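Local coordinates for protein eukaryotic translation initiation factor 4 gamma 2 (Homo sapiens, PDB 4IUL) that probably acts in translation initiation, with a HEAT-repeat MIF4G domain that interacts with the helicase eIF4A, at residues Cys42-Lys53 with Leu80-Phe91; Lys53-Val64 with Thr107-Lys115. All coordinates share one frame; numbering follows the deposited sequence.

Contact 1 (Cys42-Lys53 with Leu80-Phe91); sequences CLELLNVGVESK and LCLRLAEDAPNF. With SO4 (sulfate ion), chain D.
Leu-80 meets Leu-45 at about a right angle, its CD2 lying 3.6 Å from Leu-45 CD2, while its other methyl, CD1, rests on Cys-42 SG. One turn on, Arg-83 folds back through bends at chi2 and chi3, so that its CG methylene packs on the same sulfur and its guanidinium reaches the flank of Leu-46. Leu-84 runs past Leu-46 in the opposite direction, with CD2 only 3.4 Å from Leu-46 CD2, a tight methyl pair; the same CD2 also touches Val-50 CG1. Asp-87 holds the arginine from within its own helix: OD2 accepts NH1 of Arg-83 at 3.0 Å, near the guanidinium plane but above that of the carboxylate, and this salt bridge lies alongside Leu-46 CD1. Where the helix ends, Ala-88 CB takes Val-50 CG1 at 3.9 Å, and the Pro-89 ring leans on the Val-50 backbone. Phe-91 then lays its ring against the turn before the next helix. CZ approaches Ser-52 CA at 3.3 Å, the amide N of Lys-53 sits over one face, and Val-50 O lies at the edge. The segments 42-48 and 80-87 cross at -38°, as parts of neighbouring HEAT-type helices 38-48 and 74-87, with helix 13-31 touching Leu-80 and helices 53-69 and 107-127 closing over Leu-84.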
loop_
_atom_site.group_PDB
_atom_site.type_symbol
_atom_site.label_atom_id
_atom_site.label_comp_id
_atom_site.label_asym_id
_atom_site.label_seq_id
_atom_site.Cartn_x
_atom_site.Cartn_y
_atom_site.Cartn_z
ATOM N N CYS A 42 14.598 -4.236 -13.756
ATOM C CA CYS A 42 13.660 -3.146 -13.977
ATOM C C CYS A 42 13.666 -2.793 -15.455
ATOM O O CYS A 42 12.614 -2.553 -16.050
ATOM C CB CYS A 42 14.064 -1.931 -13.139
ATOM S SG CYS A 42 12.854 -0.579 -13.109
ATOM N N LEU A 43 14.857 -2.771 -16.048
ATOM C CA LEU A 43 15.004 -2.452 -17.467
ATOM C C LEU A 43 14.359 -3.522 -18.336
ATOM O O LEU A 43 13.758 -3.212 -19.366
ATOM C CB LEU A 43 16.485 -2.316 -17.840
ATOM C CG LEU A 43 17.170 -1.003 -17.451
ATOM C CD1 LEU A 43 18.668 -1.117 -17.653
ATOM C CD2 LEU A 43 16.603 0.128 -18.296
ATOM N N GLU A 44 14.493 -4.779 -17.921
ATOM C CA GLU A 44 13.911 -5.888 -18.667
ATOM C C GLU A 44 12.384 -5.774 -18.652
ATOM O O GLU A 44 11.724 -5.929 -19.684
ATOM C CB GLU A 44 14.330 -7.221 -18.045
ATOM C CG GLU A 44 14.277 -8.397 -19.012
ATOM C CD GLU A 44 14.505 -9.731 -18.319
ATOM O OE1 GLU A 44 15.322 -9.779 -17.370
ATOM O OE2 GLU A 44 13.871 -10.730 -18.734
ATOM N N LEU A 45 11.831 -5.486 -17.479
ATOM C CA LEU A 45 10.390 -5.350 -17.326
ATOM C C LEU A 45 9.846 -4.237 -18.209
ATOM O O LEU A 45 8.762 -4.366 -18.781
ATOM C CB LEU A 45 10.031 -5.079 -15.862
ATOM C CG LEU A 45 8.535 -5.029 -15.539
ATOM C CD1 LEU A 45 7.843 -6.257 -16.129
ATOM C CD2 LEU A 45 8.336 -4.973 -14.030
ATOM N N LEU A 46 10.602 -3.147 -18.316
ATOM C CA LEU A 46 10.203 -2.010 -19.141
ATOM C C LEU A 46 10.232 -2.349 -20.629
ATOM O O LEU A 46 9.466 -1.800 -21.421
ATOM C CB LEU A 46 11.130 -0.817 -18.888
ATOM C CG LEU A 46 10.870 0.037 -17.646
ATOM C CD1 LEU A 46 12.044 0.975 -17.398
ATOM C CD2 LEU A 46 9.584 0.825 -17.844
ATOM N N ASN A 47 11.116 -3.267 -21.003
ATOM C CA ASN A 47 11.259 -3.651 -22.397
ATOM C C ASN A 47 10.081 -4.451 -22.945
ATOM O O ASN A 47 9.744 -4.323 -24.124
ATOM C CB ASN A 47 12.561 -4.444 -22.579
ATOM C CG ASN A 47 12.794 -4.867 -24.023
ATOM O OD1 ASN A 47 12.858 -4.029 -24.926
ATOM N ND2 ASN A 47 12.926 -6.172 -24.245
ATOM N N VAL A 48 9.447 -5.259 -22.097
ATOM C CA VAL A 48 8.329 -6.094 -22.544
ATOM C C VAL A 48 6.959 -5.853 -21.883
ATOM O O VAL A 48 5.935 -6.327 -22.382
ATOM C CB VAL A 48 8.678 -7.588 -22.376
ATOM C CG1 VAL A 48 8.765 -7.942 -20.891
ATOM C CG2 VAL A 48 7.647 -8.448 -23.084
ATOM N N GLY A 49 6.927 -5.102 -20.787
ATOM C CA GLY A 49 5.663 -4.880 -20.106
ATOM C C GLY A 49 4.908 -3.579 -20.305
ATOM O O GLY A 49 4.112 -3.213 -19.446
ATOM N N VAL A 50 5.123 -2.883 -21.414
ATOM C CA VAL A 50 4.411 -1.626 -21.644
ATOM C C VAL A 50 3.808 -1.559 -23.041
ATOM O O VAL A 50 3.300 -0.526 -23.466
ATOM C CB VAL A 50 5.342 -0.403 -21.450
ATOM C CG1 VAL A 50 5.903 -0.396 -20.049
ATOM C CG2 VAL A 50 6.467 -0.436 -22.472
ATOM N N GLU A 51 3.858 -2.680 -23.741
ATOM C CA GLU A 51 3.346 -2.788 -25.101
ATOM C C GLU A 51 1.938 -2.234 -25.359
ATOM O O GLU A 51 1.720 -1.562 -26.354
ATOM C CB GLU A 51 3.394 -4.255 -25.520
ATOM C CG GLU A 51 3.035 -4.512 -26.964
ATOM C CD GLU A 51 2.868 -5.991 -27.255
ATOM O OE1 GLU A 51 3.782 -6.778 -26.926
ATOM O OE2 GLU A 51 1.818 -6.363 -27.812
ATOM N N SER A 52 0.983 -2.528 -24.476
ATOM C CA SER A 52 -0.403 -2.067 -24.663
ATOM C C SER A 52 -1.220 -2.058 -23.371
ATOM O O SER A 52 -0.723 -2.422 -22.308
ATOM C CB SER A 52 -1.120 -2.963 -25.677
ATOM O OG SER A 52 -1.327 -4.258 -25.140
ATOM N N LYS A 53 -2.484 -1.662 -23.473
ATOM C CA LYS A 53 -3.348 -1.620 -22.303
ATOM C C LYS A 53 -3.485 -3.003 -21.665
ATOM O O LYS A 53 -3.341 -3.159 -20.450
ATOM C CB LYS A 53 -4.742 -1.073 -22.672
ATOM C CG LYS A 53 -5.703 -1.001 -21.476
ATOM C CD LYS A 53 -6.846 0.012 -21.665
ATOM C CE LYS A 53 -7.888 -0.463 -22.667
ATOM N NZ LYS A 53 -9.122 0.382 -22.651
ATOM N N LEU A 80 9.310 0.228 -8.546
ATOM C CA LEU A 80 9.080 -0.380 -9.853
ATOM C C LEU A 80 7.832 0.251 -10.493
ATOM O O LEU A 80 7.803 0.530 -11.697
ATOM C CB LEU A 80 8.898 -1.888 -9.697
ATOM C CG LEU A 80 8.782 -2.722 -10.969
ATOM C CD1 LEU A 80 10.050 -2.594 -11.811
ATOM C CD2 LEU A 80 8.548 -4.178 -10.570
ATOM N N CYS A 81 6.808 0.493 -9.681
ATOM C CA CYS A 81 5.584 1.109 -10.182
ATOM C C CYS A 81 5.848 2.547 -10.651
ATOM O O CYS A 81 5.275 2.997 -11.651
ATOM C CB CYS A 81 4.496 1.076 -9.101
ATOM S SG CYS A 81 3.825 -0.606 -8.781
ATOM N N LEU A 82 6.726 3.258 -9.944
ATOM C CA LEU A 82 7.060 4.635 -10.313
ATOM C C LEU A 82 7.675 4.711 -11.710
ATOM O O LEU A 82 7.275 5.540 -12.523
ATOM C CB LEU A 82 8.033 5.242 -9.303
ATOM C CG LEU A 82 8.620 6.620 -9.661
ATOM C CD1 LEU A 82 7.496 7.650 -9.868
ATOM C CD2 LEU A 82 9.564 7.076 -8.537
ATOM N N ARG A 83 8.651 3.848 -11.978
ATOM C CA ARG A 83 9.323 3.813 -13.277
ATOM C C ARG A 83 8.329 3.549 -14.408
ATOM O O ARG A 83 8.354 4.222 -15.443
ATOM C CB ARG A 83 10.401 2.723 -13.279
ATOM C CG ARG A 83 11.362 2.796 -12.097
ATOM C CD ARG A 83 12.378 3.936 -12.217
ATOM N NE ARG A 83 13.449 3.603 -13.156
ATOM C CZ ARG A 83 13.372 3.766 -14.473
ATOM N NH1 ARG A 83 12.272 4.272 -15.021
ATOM N NH2 ARG A 83 14.385 3.394 -15.248
ATOM N N LEU A 84 7.454 2.565 -14.209
ATOM C CA LEU A 84 6.454 2.222 -15.218
ATOM C C LEU A 84 5.462 3.366 -15.431
ATOM O O LEU A 84 5.057 3.649 -16.561
ATOM C CB LEU A 84 5.701 0.946 -14.812
ATOM C CG LEU A 84 6.553 -0.330 -14.824
ATOM C CD1 LEU A 84 5.768 -1.507 -14.260
ATOM C CD2 LEU A 84 6.987 -0.617 -16.247
ATOM N N ALA A 85 5.077 4.027 -14.342
ATOM C CA ALA A 85 4.138 5.137 -14.433
ATOM C C ALA A 85 4.691 6.271 -15.283
ATOM O O ALA A 85 3.951 6.933 -16.018
ATOM C CB ALA A 85 3.801 5.658 -13.038
ATOM N N GLU A 86 5.996 6.489 -15.187
ATOM C CA GLU A 86 6.627 7.568 -15.926
ATOM C C GLU A 86 6.985 7.215 -17.362
ATOM O O GLU A 86 6.903 8.069 -18.240
ATOM C CB GLU A 86 7.886 8.056 -15.188
ATOM C CG GLU A 86 7.630 8.494 -13.743
ATOM C CD GLU A 86 8.846 9.128 -13.069
ATOM O OE1 GLU A 86 9.963 8.576 -13.188
ATOM O OE2 GLU A 86 8.683 10.175 -12.404
ATOM N N ASP A 87 7.356 5.963 -17.614
ATOM C CA ASP A 87 7.758 5.568 -18.966
ATOM C C ASP A 87 6.708 4.903 -19.865
ATOM O O ASP A 87 6.788 5.012 -21.086
ATOM C CB ASP A 87 9.015 4.688 -18.894
ATOM C CG ASP A 87 10.176 5.384 -18.183
ATOM O OD1 ASP A 87 10.159 6.632 -18.104
ATOM O OD2 ASP A 87 11.108 4.689 -17.714
ATOM N N ALA A 88 5.728 4.225 -19.281
ATOM C CA ALA A 88 4.704 3.563 -20.085
ATOM C C ALA A 88 3.857 4.554 -20.886
ATOM O O ALA A 88 3.401 5.559 -20.355
ATOM C CB ALA A 88 3.802 2.724 -19.194
ATOM N N PRO A 89 3.644 4.279 -22.183
ATOM C CA PRO A 89 2.840 5.161 -23.039
ATOM C C PRO A 89 1.355 5.173 -22.666
ATOM O O PRO A 89 0.822 4.176 -22.185
ATOM C CB PRO A 89 3.085 4.602 -24.445
ATOM C CG PRO A 89 3.417 3.158 -24.191
ATOM C CD PRO A 89 4.308 3.235 -22.984
ATOM N N ASN A 90 0.698 6.306 -22.896
ATOM C CA ASN A 90 -0.715 6.457 -22.583
ATOM C C ASN A 90 -1.570 5.791 -23.661
ATOM O O ASN A 90 -1.240 5.845 -24.846
ATOM C CB ASN A 90 -1.081 7.946 -22.490
ATOM C CG ASN A 90 -2.300 8.202 -21.607
ATOM O OD1 ASN A 90 -3.257 7.430 -21.605
ATOM N ND2 ASN A 90 -2.267 9.300 -20.862
ATOM N N PHE A 91 -2.671 5.172 -23.244
ATOM C CA PHE A 91 -3.578 4.497 -24.169
ATOM C C PHE A 91 -5.022 4.976 -24.035
ATOM O O PHE A 91 -5.927 4.376 -24.612
ATOM C CB PHE A 91 -3.541 2.981 -23.942
ATOM C CG PHE A 91 -2.236 2.340 -24.324
ATOM C CD1 PHE A 91 -1.856 2.249 -25.660
ATOM C CD2 PHE A 91 -1.380 1.846 -23.347
ATOM C CE1 PHE A 91 -0.640 1.675 -26.017
ATOM C CE2 PHE A 91 -0.162 1.271 -23.691
ATOM C CZ PHE A 91 0.210 1.185 -25.030
HETATM S S SO4 D . -10.560 -0.183 -19.219
HETATM O O1 SO4 D . -12.001 0.042 -18.998
HETATM O O2 SO4 D . -9.929 1.069 -19.672
HETATM O O3 SO4 D . -9.941 -0.621 -17.958
HETATM O O4 SO4 D . -10.377 -1.222 -20.249
#

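Contact 2 (Lys53-Val64 with Thr107-Lys115). With SO4 (sulfate ion), chain D.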
loop_
_atom_site.group_PDB
_atom_site.type_symbol
_atom_site.label_atom_id
_atom_site.label_comp_id
_atom_site.label_asym_id
_atom_site.label_seq_id
_atom_site.Cartn_x
_atom_site.Cartn_y
_atom_site.Cartn_z
ATOM N N LYS A 53 -2.484 -1.662 -23.473
ATOM C CA LYS A 53 -3.348 -1.620 -22.303
ATOM C C LYS A 53 -3.485 -3.003 -21.665
ATOM O O LYS A 53 -3.341 -3.159 -20.450
ATOM C CB LYS A 53 -4.742 -1.073 -22.672
ATOM C CG LYS A 53 -5.703 -1.001 -21.476
ATOM C CD LYS A 53 -6.846 0.012 -21.665
ATOM C CE LYS A 53 -7.888 -0.463 -22.667
ATOM N NZ LYS A 53 -9.122 0.382 -22.651
ATOM N N LEU A 54 -3.767 -3.999 -22.496
ATOM C CA LEU A 54 -3.942 -5.376 -22.043
ATOM C C LEU A 54 -2.730 -5.886 -21.260
ATOM O O LEU A 54 -2.876 -6.483 -20.197
ATOM C CB LEU A 54 -4.220 -6.279 -23.249
ATOM C CG LEU A 54 -4.473 -7.761 -22.962
ATOM C CD1 LEU A 54 -5.384 -8.341 -24.046
ATOM C CD2 LEU A 54 -3.138 -8.515 -22.881
ATOM N N ILE A 55 -1.536 -5.645 -21.783
ATOM C CA ILE A 55 -0.325 -6.081 -21.111
ATOM C C ILE A 55 -0.133 -5.311 -19.804
ATOM O O ILE A 55 0.322 -5.885 -18.808
ATOM C CB ILE A 55 0.901 -5.917 -22.041
ATOM C CG1 ILE A 55 0.841 -6.983 -23.139
ATOM C CG2 ILE A 55 2.187 -6.050 -21.263
ATOM C CD1 ILE A 55 1.895 -6.839 -24.202
ATOM N N LEU A 56 -0.486 -4.024 -19.797
ATOM C CA LEU A 56 -0.362 -3.224 -18.572
ATOM C C LEU A 56 -1.244 -3.793 -17.450
ATOM O O LEU A 56 -0.812 -3.882 -16.290
ATOM C CB LEU A 56 -0.746 -1.759 -18.830
ATOM C CG LEU A 56 0.179 -0.893 -19.690
ATOM C CD1 LEU A 56 -0.393 0.527 -19.795
ATOM C CD2 LEU A 56 1.573 -0.861 -19.073
ATOM N N LYS A 57 -2.471 -4.190 -17.794
ATOM C CA LYS A 57 -3.398 -4.743 -16.798
ATOM C C LYS A 57 -2.840 -5.971 -16.088
ATOM O O LYS A 57 -3.006 -6.118 -14.878
ATOM C CB LYS A 57 -4.742 -5.120 -17.433
ATOM C CG LYS A 57 -5.630 -3.943 -17.822
ATOM C CD LYS A 57 -6.943 -4.441 -18.426
ATOM C CE LYS A 57 -7.835 -3.285 -18.811
ATOM N NZ LYS A 57 -9.051 -3.759 -19.499
ATOM N N GLY A 58 -2.191 -6.852 -16.844
ATOM C CA GLY A 58 -1.612 -8.054 -16.263
ATOM C C GLY A 58 -0.406 -7.730 -15.399
ATOM O O GLY A 58 -0.289 -8.211 -14.267
ATOM N N VAL A 59 0.497 -6.918 -15.936
ATOM C CA VAL A 59 1.685 -6.503 -15.196
ATOM C C VAL A 59 1.312 -5.966 -13.813
ATOM O O VAL A 59 1.920 -6.338 -12.815
ATOM C CB VAL A 59 2.467 -5.408 -15.961
ATOM C CG1 VAL A 59 3.581 -4.838 -15.069
ATOM C CG2 VAL A 59 3.051 -5.989 -17.243
ATOM N N ILE A 60 0.311 -5.089 -13.758
ATOM C CA ILE A 60 -0.140 -4.505 -12.487
ATOM C C ILE A 60 -0.699 -5.578 -11.558
ATOM O O ILE A 60 -0.462 -5.555 -10.347
ATOM C CB ILE A 60 -1.217 -3.412 -12.725
ATOM C CG1 ILE A 60 -0.568 -2.190 -13.391
ATOM C CG2 ILE A 60 -1.874 -3.015 -11.411
ATOM C CD1 ILE A 60 -1.556 -1.169 -13.916
ATOM N N LEU A 61 -1.444 -6.515 -12.136
ATOM C CA LEU A 61 -2.021 -7.607 -11.374
ATOM C C LEU A 61 -0.910 -8.447 -10.733
ATOM O O LEU A 61 -0.995 -8.828 -9.567
ATOM C CB LEU A 61 -2.874 -8.494 -12.292
ATOM C CG LEU A 61 -3.499 -9.716 -11.609
ATOM C CD1 LEU A 61 -4.460 -9.240 -10.508
ATOM C CD2 LEU A 61 -4.237 -10.563 -12.631
ATOM N N LEU A 62 0.141 -8.732 -11.493
ATOM C CA LEU A 62 1.240 -9.545 -10.973
ATOM C C LEU A 62 2.082 -8.836 -9.908
ATOM O O LEU A 62 2.463 -9.446 -8.901
ATOM C CB LEU A 62 2.121 -10.017 -12.134
ATOM C CG LEU A 62 1.432 -11.009 -13.086
ATOM C CD1 LEU A 62 2.309 -11.272 -14.301
ATOM C CD2 LEU A 62 1.126 -12.316 -12.336
ATOM N N ILE A 63 2.346 -7.546 -10.125
ATOM C CA ILE A 63 3.139 -6.747 -9.190
ATOM C C ILE A 63 2.461 -6.688 -7.818
ATOM O O ILE A 63 3.092 -6.970 -6.786
ATOM C CB ILE A 63 3.355 -5.299 -9.730
ATOM C CG1 ILE A 63 4.276 -5.330 -10.951
ATOM C CG2 ILE A 63 3.949 -4.414 -8.653
ATOM C CD1 ILE A 63 4.527 -3.966 -11.592
ATOM N N VAL A 64 1.181 -6.326 -7.801
ATOM C CA VAL A 64 0.447 -6.249 -6.545
ATOM C C VAL A 64 0.366 -7.634 -5.894
ATOM O O VAL A 64 0.380 -7.753 -4.665
ATOM C CB VAL A 64 -0.959 -5.667 -6.766
ATOM C CG1 VAL A 64 -1.720 -5.630 -5.458
ATOM C CG2 VAL A 64 -0.840 -4.245 -7.334
ATOM N N THR A 107 -2.766 5.783 -18.542
ATOM C CA THR A 107 -3.402 4.483 -18.428
ATOM C C THR A 107 -2.839 3.741 -17.218
ATOM O O THR A 107 -3.593 3.320 -16.335
ATOM C CB THR A 107 -3.152 3.649 -19.714
ATOM O OG1 THR A 107 -3.677 4.358 -20.844
ATOM C CG2 THR A 107 -3.833 2.288 -19.626
ATOM N N PHE A 108 -1.516 3.593 -17.174
ATOM C CA PHE A 108 -0.886 2.893 -16.071
ATOM C C PHE A 108 -1.328 3.454 -14.723
ATOM O O PHE A 108 -1.827 2.712 -13.875
ATOM C CB PHE A 108 0.638 2.965 -16.145
ATOM C CG PHE A 108 1.322 2.119 -15.103
ATOM C CD1 PHE A 108 1.453 0.744 -15.281
ATOM C CD2 PHE A 108 1.744 2.677 -13.900
ATOM C CE1 PHE A 108 1.993 -0.067 -14.271
ATOM C CE2 PHE A 108 2.281 1.876 -12.883
ATOM C CZ PHE A 108 2.404 0.502 -13.068
ATOM N N ARG A 109 -1.157 4.762 -14.540
ATOM C CA ARG A 109 -1.521 5.417 -13.284
ATOM C C ARG A 109 -2.957 5.165 -12.863
ATOM O O ARG A 109 -3.220 4.902 -11.693
ATOM C CB ARG A 109 -1.269 6.931 -13.363
ATOM C CG ARG A 109 0.214 7.333 -13.344
ATOM C CD ARG A 109 0.367 8.845 -13.423
ATOM N NE ARG A 109 1.756 9.282 -13.531
ATOM C CZ ARG A 109 2.615 9.332 -12.515
ATOM N NH1 ARG A 109 2.232 8.973 -11.299
ATOM N NH2 ARG A 109 3.857 9.750 -12.716
ATOM N N ARG A 110 -3.873 5.246 -13.821
ATOM C CA ARG A 110 -5.296 5.032 -13.579
ATOM C C ARG A 110 -5.633 3.599 -13.146
ATOM O O ARG A 110 -6.398 3.393 -12.211
ATOM C CB ARG A 110 -6.084 5.390 -14.847
ATOM C CG ARG A 110 -7.520 4.881 -14.884
ATOM C CD ARG A 110 -8.259 5.380 -16.125
ATOM N NE ARG A 110 -7.852 4.719 -17.367
ATOM C CZ ARG A 110 -8.222 3.490 -17.719
ATOM N NH1 ARG A 110 -7.807 2.971 -18.872
ATOM N NH2 ARG A 110 -9.008 2.778 -16.921
ATOM N N LEU A 111 -5.069 2.608 -13.821
ATOM C CA LEU A 111 -5.354 1.220 -13.467
ATOM C C LEU A 111 -4.689 0.790 -12.152
ATOM O O LEU A 111 -5.190 -0.103 -11.463
ATOM C CB LEU A 111 -4.934 0.282 -14.607
ATOM C CG LEU A 111 -5.674 0.436 -15.951
ATOM C CD1 LEU A 111 -4.999 -0.439 -17.010
ATOM C CD2 LEU A 111 -7.157 0.049 -15.807
ATOM N N LEU A 112 -3.572 1.423 -11.795
ATOM C CA LEU A 112 -2.884 1.074 -10.549
ATOM C C LEU A 112 -3.779 1.487 -9.367
ATOM O O LEU A 112 -4.039 0.699 -8.451
ATOM C CB LEU A 112 -1.531 1.803 -10.444
ATOM C CG LEU A 112 -0.383 1.120 -9.684
ATOM C CD1 LEU A 112 0.603 2.170 -9.178
ATOM C CD2 LEU A 112 -0.921 0.322 -8.521
ATOM N N ILE A 113 -4.240 2.734 -9.398
ATOM C CA ILE A 113 -5.102 3.255 -8.339
ATOM C C ILE A 113 -6.312 2.342 -8.180
ATOM O O ILE A 113 -6.679 1.962 -7.069
ATOM C CB ILE A 113 -5.575 4.698 -8.668
ATOM C CG1 ILE A 113 -4.426 5.680 -8.423
ATOM C CG2 ILE A 113 -6.811 5.058 -7.833
ATOM C CD1 ILE A 113 -4.647 7.054 -9.013
ATOM N N SER A 114 -6.915 1.991 -9.312
ATOM C CA SER A 114 -8.086 1.127 -9.340
ATOM C C SER A 114 -7.827 -0.236 -8.697
ATOM O O SER A 114 -8.644 -0.718 -7.921
ATOM C CB SER A 114 -8.550 0.937 -10.783
ATOM O OG SER A 114 -9.528 -0.076 -10.866
ATOM N N LYS A 115 -6.693 -0.852 -9.030
ATOM C CA LYS A 115 -6.341 -2.161 -8.488
ATOM C C LYS A 115 -6.155 -2.166 -6.968
ATOM O O LYS A 115 -6.638 -3.067 -6.288
ATOM C CB LYS A 115 -5.067 -2.698 -9.147
ATOM C CG LYS A 115 -4.556 -4.011 -8.542
ATOM C CD LYS A 115 -5.117 -5.255 -9.247
ATOM C CE LYS A 115 -6.603 -5.463 -9.030
ATOM N NZ LYS A 115 -7.088 -6.715 -9.691
HETATM S S SO4 D . -10.560 -0.183 -19.219
HETATM O O1 SO4 D . -12.001 0.042 -18.998
HETATM O O2 SO4 D . -9.929 1.069 -19.672
HETATM O O3 SO4 D . -9.941 -0.621 -17.958
HETATM O O4 SO4 D . -10.377 -1.222 -20.249
#
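Ile-60 packs as a knob into a hole formed by Phe-108, Leu-111, Leu-112 and Lys-115, where two helices of the HEAT-repeat MIF4G domain run side by side at a crossing angle of -40°. Of all the residues here it buries the most surface. Its two branches divide the work. CG1, anti to the carbonyl carbon (chi1 -69°), reaches the Phe-108 ring at CE1, 3.4 Å away, and carries CD1 on to Leu-111 CB; CG2 turns the other way and lies against Lys-115 CB.

Phe-108 swings its ring across the interface toward helix 53-64. Leu-56 CD2 comes to the ring edge, close to its plane, and the Leu-56 and Thr-107 side chains cross at about a right angle, Leu-56 CD1 meeting Thr-107 CG2 at 3.9 Å. Beyond the contact, Leu-84 and Ala-85 of helix 74-87 pack on the same phenylalanine.

Lys-115 joins in mainly through its aliphatic chain. Bends at chi2 and chi3 lay the chain across the flank of helix 53-64, where CG meets Val-64 CG2 and NZ ends 3.7 Å from Leu-61 CD1.

Toward the N-terminal ends the interface becomes polar. Leu-111 CD1 packs on Lys-57 CG at 3.7 Å, and the extended remainder of that lysine places NZ 3.0 Å from sulfate O4. Lys-53 NZ binds both O2 and O4. Arg-110, which also forms a salt bridge with Asp-92, approaches from the facing helix, so the ion, probably from the crystallisation liquor, spans the two helices and would offset their gathered positive charge. Arg-110 NH1 donates to sulfate O2 at 3.0 Å with a bent N-H...O angle of 136°, and O2 lies at the guanidinium edge.

Both contacts are partly buried and join helices that cross at similar angles, but contact 2 lies closer to the centre of the chain. In contact 1 the apolar helix packing gives way to loop contacts, an aromatic ring against backbone; contact 2 is helix against helix throughout and ends in a cationic, sulfate-binding margin at the surface. Lys-53 belongs to both, its backbone under Phe-91 and its amine at the ion. The segments alternate along the chain and touch directly: the Phe-108 ring packs on backbone atoms of helix 74-87, Cys-81 O and Ala-85 CA, while Thr-107 OG1 makes probable hydrogen bonds with Phe-91 N and Asn-90 OD1, tying the loop after that helix to the start of helix 107-127.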